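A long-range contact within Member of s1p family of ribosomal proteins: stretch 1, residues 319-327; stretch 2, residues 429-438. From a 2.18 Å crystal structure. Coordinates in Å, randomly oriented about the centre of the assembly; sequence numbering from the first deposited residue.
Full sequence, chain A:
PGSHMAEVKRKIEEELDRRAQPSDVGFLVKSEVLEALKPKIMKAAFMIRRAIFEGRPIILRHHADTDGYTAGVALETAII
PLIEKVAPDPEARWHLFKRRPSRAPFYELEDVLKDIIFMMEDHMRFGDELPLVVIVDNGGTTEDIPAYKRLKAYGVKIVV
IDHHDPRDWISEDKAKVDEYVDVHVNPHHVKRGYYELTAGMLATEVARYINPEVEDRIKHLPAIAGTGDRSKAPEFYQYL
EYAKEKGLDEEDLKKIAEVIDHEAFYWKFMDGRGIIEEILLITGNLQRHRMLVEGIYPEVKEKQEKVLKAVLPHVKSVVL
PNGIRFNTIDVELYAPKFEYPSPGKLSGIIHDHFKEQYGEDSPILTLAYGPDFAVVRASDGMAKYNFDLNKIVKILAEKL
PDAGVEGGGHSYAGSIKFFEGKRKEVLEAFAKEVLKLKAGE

Stretch 1 (319-327) VLPNGIRFN
Stretch 2 (429-438) AFAKEVLKLK

A tight turn leading into a β-strand packs against the last turns of a helix through apolar side chains, and a single asparagine amide ties the turn to the carbonyl oxygens of Val434 and Leu437. Leu320 to Gly323 form a type I β turn, closed by Gly323 N to Leu320 O at 2.8 Å and backed by Leu320 N to Ile324 O, also 2.8 Å; Gly323, at phi/psi 100/-5, takes a conformation in which a CB would jam against the carbonyl O of Asn322. Strand residues 325-327 follow, extended, while 429-435 are helical. The CA atoms of Leu320 and Leu435 lie 6.6 Å apart and those of Asn322 and Lys438 6.8 Å, so the turn sits beside the end of stretch 2; Phe326, further along stretch 1, contacts the earlier helical residues Phe430 and Ala431.

The CA-to-CB bond of Asn322 (chi1 57°, p; chi2 11°) points toward stretch 2, and ND2 of Asn322 donates to Val434 O (3.2 Å, 142°) and, more linearly, to Leu437 O (3.1 Å, 163°). Asn322 OD1 accepts from Ile324 N at 3.2 Å, so the same amide group also braces its own turn. Val434 O additionally receives Leu437 N at 3.2 Å.

Around this polar point the packing is apolar. Leu320 (m, t) sets CD1 3.7 Å from Val434 CG1 and CD2 4.1 Å from Leu435 CD2. Leu435 (chi1 -87°, chi2 160°) has its CA-to-CB bond directed away, yet its end returns to place CD2 3.7 Å from Pro321 CD. Ile324 (m, t) brings CD1 to 3.8 Å from Leu437 CD1 and 4.1 Å from Val434 CG1, with Val434 at chi1 174° (t). Phe326 (t, chi2 44°) lays CE2 3.9 Å from Ala431 CB and CE1 4.1 Å from CE2 of Phe430 (t, chi2 87°), meeting that ring at its edge.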

# COMPACT_ATOMS: atom_id res chain seq x y z
N VAL A 319 3.60 36.09 22.97
CA VAL A 319 4.61 36.11 24.02
C VAL A 319 3.88 36.02 25.35
O VAL A 319 3.07 36.87 25.68
CB VAL A 319 5.48 37.37 23.96
CG1 VAL A 319 6.52 37.35 25.08
CG2 VAL A 319 6.15 37.49 22.59
N LEU A 320 4.18 34.98 26.10
CA LEU A 320 3.51 34.73 27.37
C LEU A 320 4.16 35.59 28.45
O LEU A 320 5.29 36.06 28.27
CB LEU A 320 3.63 33.25 27.72
CG LEU A 320 3.17 32.24 26.66
CD1 LEU A 320 3.40 30.81 27.12
CD2 LEU A 320 1.71 32.46 26.32
N PRO A 321 3.46 35.80 29.59
CA PRO A 321 4.01 36.59 30.70
C PRO A 321 5.44 36.21 31.12
O PRO A 321 6.24 37.08 31.45
CB PRO A 321 3.03 36.31 31.84
CG PRO A 321 1.72 36.10 31.13
CD PRO A 321 2.09 35.34 29.88
N ASN A 322 5.76 34.92 31.08
CA ASN A 322 7.10 34.47 31.45
C ASN A 322 8.19 34.72 30.39
O ASN A 322 9.37 34.43 30.63
CB ASN A 322 7.09 33.01 31.88
CG ASN A 322 6.54 32.07 30.81
OD1 ASN A 322 6.35 32.46 29.66
ND2 ASN A 322 6.28 30.82 31.20
N GLY A 323 7.80 35.25 29.24
CA GLY A 323 8.74 35.55 28.17
C GLY A 323 8.79 34.53 27.04
O GLY A 323 9.47 34.76 26.04
N ILE A 324 8.07 33.42 27.19
CA ILE A 324 8.07 32.39 26.16
C ILE A 324 7.25 32.82 24.96
O ILE A 324 6.15 33.34 25.10
CB ILE A 324 7.54 31.06 26.72
CG1 ILE A 324 8.56 30.50 27.72
CG2 ILE A 324 7.28 30.06 25.59
CD1 ILE A 324 8.06 29.32 28.51
N ARG A 325 7.81 32.64 23.77
CA ARG A 325 7.06 32.84 22.53
C ARG A 325 6.44 31.49 22.14
O ARG A 325 7.15 30.54 21.78
CB ARG A 325 7.94 33.38 21.40
CG ARG A 325 7.20 33.58 20.08
CD ARG A 325 8.11 34.21 19.02
NE ARG A 325 8.45 35.59 19.37
CZ ARG A 325 7.63 36.62 19.23
NH1 ARG A 325 6.41 36.46 18.73
NH2 ARG A 325 8.04 37.83 19.60
N PHE A 326 5.12 31.42 22.23
CA PHE A 326 4.35 30.19 21.98
C PHE A 326 3.61 30.30 20.65
O PHE A 326 2.75 31.17 20.49
CB PHE A 326 3.36 29.99 23.14
CG PHE A 326 2.53 28.73 23.06
CD1 PHE A 326 3.09 27.51 22.72
CD2 PHE A 326 1.19 28.77 23.42
CE1 PHE A 326 2.31 26.35 22.69
CE2 PHE A 326 0.41 27.62 23.40
CZ PHE A 326 0.97 26.41 23.04
N ASN A 327 3.95 29.45 19.69
CA ASN A 327 3.34 29.45 18.36
C ASN A 327 2.43 28.23 18.20
O ASN A 327 2.82 27.12 18.53
CB ASN A 327 4.40 29.39 17.26
CG ASN A 327 5.49 30.43 17.43
OD1 ASN A 327 5.23 31.58 17.74
ND2 ASN A 327 6.73 30.01 17.20
N ALA A 429 -4.60 22.23 28.32
CA ALA A 429 -3.79 21.79 29.46
C ALA A 429 -2.30 21.88 29.13
O ALA A 429 -1.48 22.19 29.99
CB ALA A 429 -4.15 20.38 29.88
N PHE A 430 -1.95 21.58 27.88
CA PHE A 430 -0.57 21.74 27.44
C PHE A 430 -0.16 23.21 27.56
O PHE A 430 0.93 23.51 28.05
CB PHE A 430 -0.38 21.26 26.01
CG PHE A 430 1.03 21.41 25.51
CD1 PHE A 430 1.96 20.41 25.74
CD2 PHE A 430 1.43 22.55 24.84
CE1 PHE A 430 3.27 20.55 25.29
CE2 PHE A 430 2.73 22.69 24.39
CZ PHE A 430 3.65 21.69 24.62
N ALA A 431 -1.03 24.11 27.13
CA ALA A 431 -0.72 25.54 27.16
C ALA A 431 -0.56 26.06 28.60
O ALA A 431 0.28 26.92 28.86
CB ALA A 431 -1.77 26.33 26.41
N LYS A 432 -1.35 25.52 29.53
CA LYS A 432 -1.26 25.94 30.93
C LYS A 432 0.06 25.51 31.54
O LYS A 432 0.65 26.25 32.33
CB LYS A 432 -2.42 25.37 31.77
N GLU A 433 0.54 24.32 31.17
CA GLU A 433 1.83 23.85 31.64
C GLU A 433 2.98 24.74 31.14
O GLU A 433 3.98 24.92 31.85
CB GLU A 433 2.08 22.41 31.21
CG GLU A 433 1.18 21.40 31.90
CD GLU A 433 1.21 21.50 33.42
OE1 GLU A 433 0.13 21.67 34.02
OE2 GLU A 433 2.31 21.42 34.01
N VAL A 434 2.84 25.28 29.93
CA VAL A 434 3.85 26.17 29.35
C VAL A 434 3.81 27.53 30.05
O VAL A 434 4.85 28.05 30.42
CB VAL A 434 3.69 26.32 27.82
CG1 VAL A 434 4.65 27.36 27.28
CG2 VAL A 434 3.93 24.98 27.14
N LEU A 435 2.61 28.09 30.25
CA LEU A 435 2.42 29.32 31.04
C LEU A 435 3.07 29.26 32.42
O LEU A 435 3.61 30.24 32.89
CB LEU A 435 0.93 29.63 31.23
CG LEU A 435 0.25 30.45 30.14
CD1 LEU A 435 -1.26 30.26 30.21
CD2 LEU A 435 0.61 31.93 30.27
N LYS A 436 2.98 28.10 33.07
CA LYS A 436 3.47 27.92 34.44
C LYS A 436 4.98 27.72 34.55
O LYS A 436 5.52 27.71 35.65
CB LYS A 436 2.76 26.72 35.09
CG LYS A 436 1.29 26.98 35.40
CD LYS A 436 0.48 25.70 35.56
CE LYS A 436 1.10 24.72 36.53
NZ LYS A 436 0.35 23.43 36.54
N LEU A 437 5.67 27.54 33.43
CA LEU A 437 7.11 27.35 33.46
C LEU A 437 7.77 28.60 34.05
O LEU A 437 7.29 29.72 33.86
CB LEU A 437 7.67 27.08 32.06
CG LEU A 437 7.22 25.80 31.35
CD1 LEU A 437 7.69 25.80 29.90
CD2 LEU A 437 7.72 24.56 32.08
N LYS A 438 8.85 28.39 34.79
CA LYS A 438 9.57 29.49 35.43
C LYS A 438 11.02 29.47 34.99
O LYS A 438 11.61 28.41 34.83
CB LYS A 438 9.46 29.35 36.95
CG LYS A 438 8.22 30.02 37.53
CD LYS A 438 7.53 29.18 38.60
CE LYS A 438 8.41 28.96 39.82
NZ LYS A 438 7.72 28.08 40.82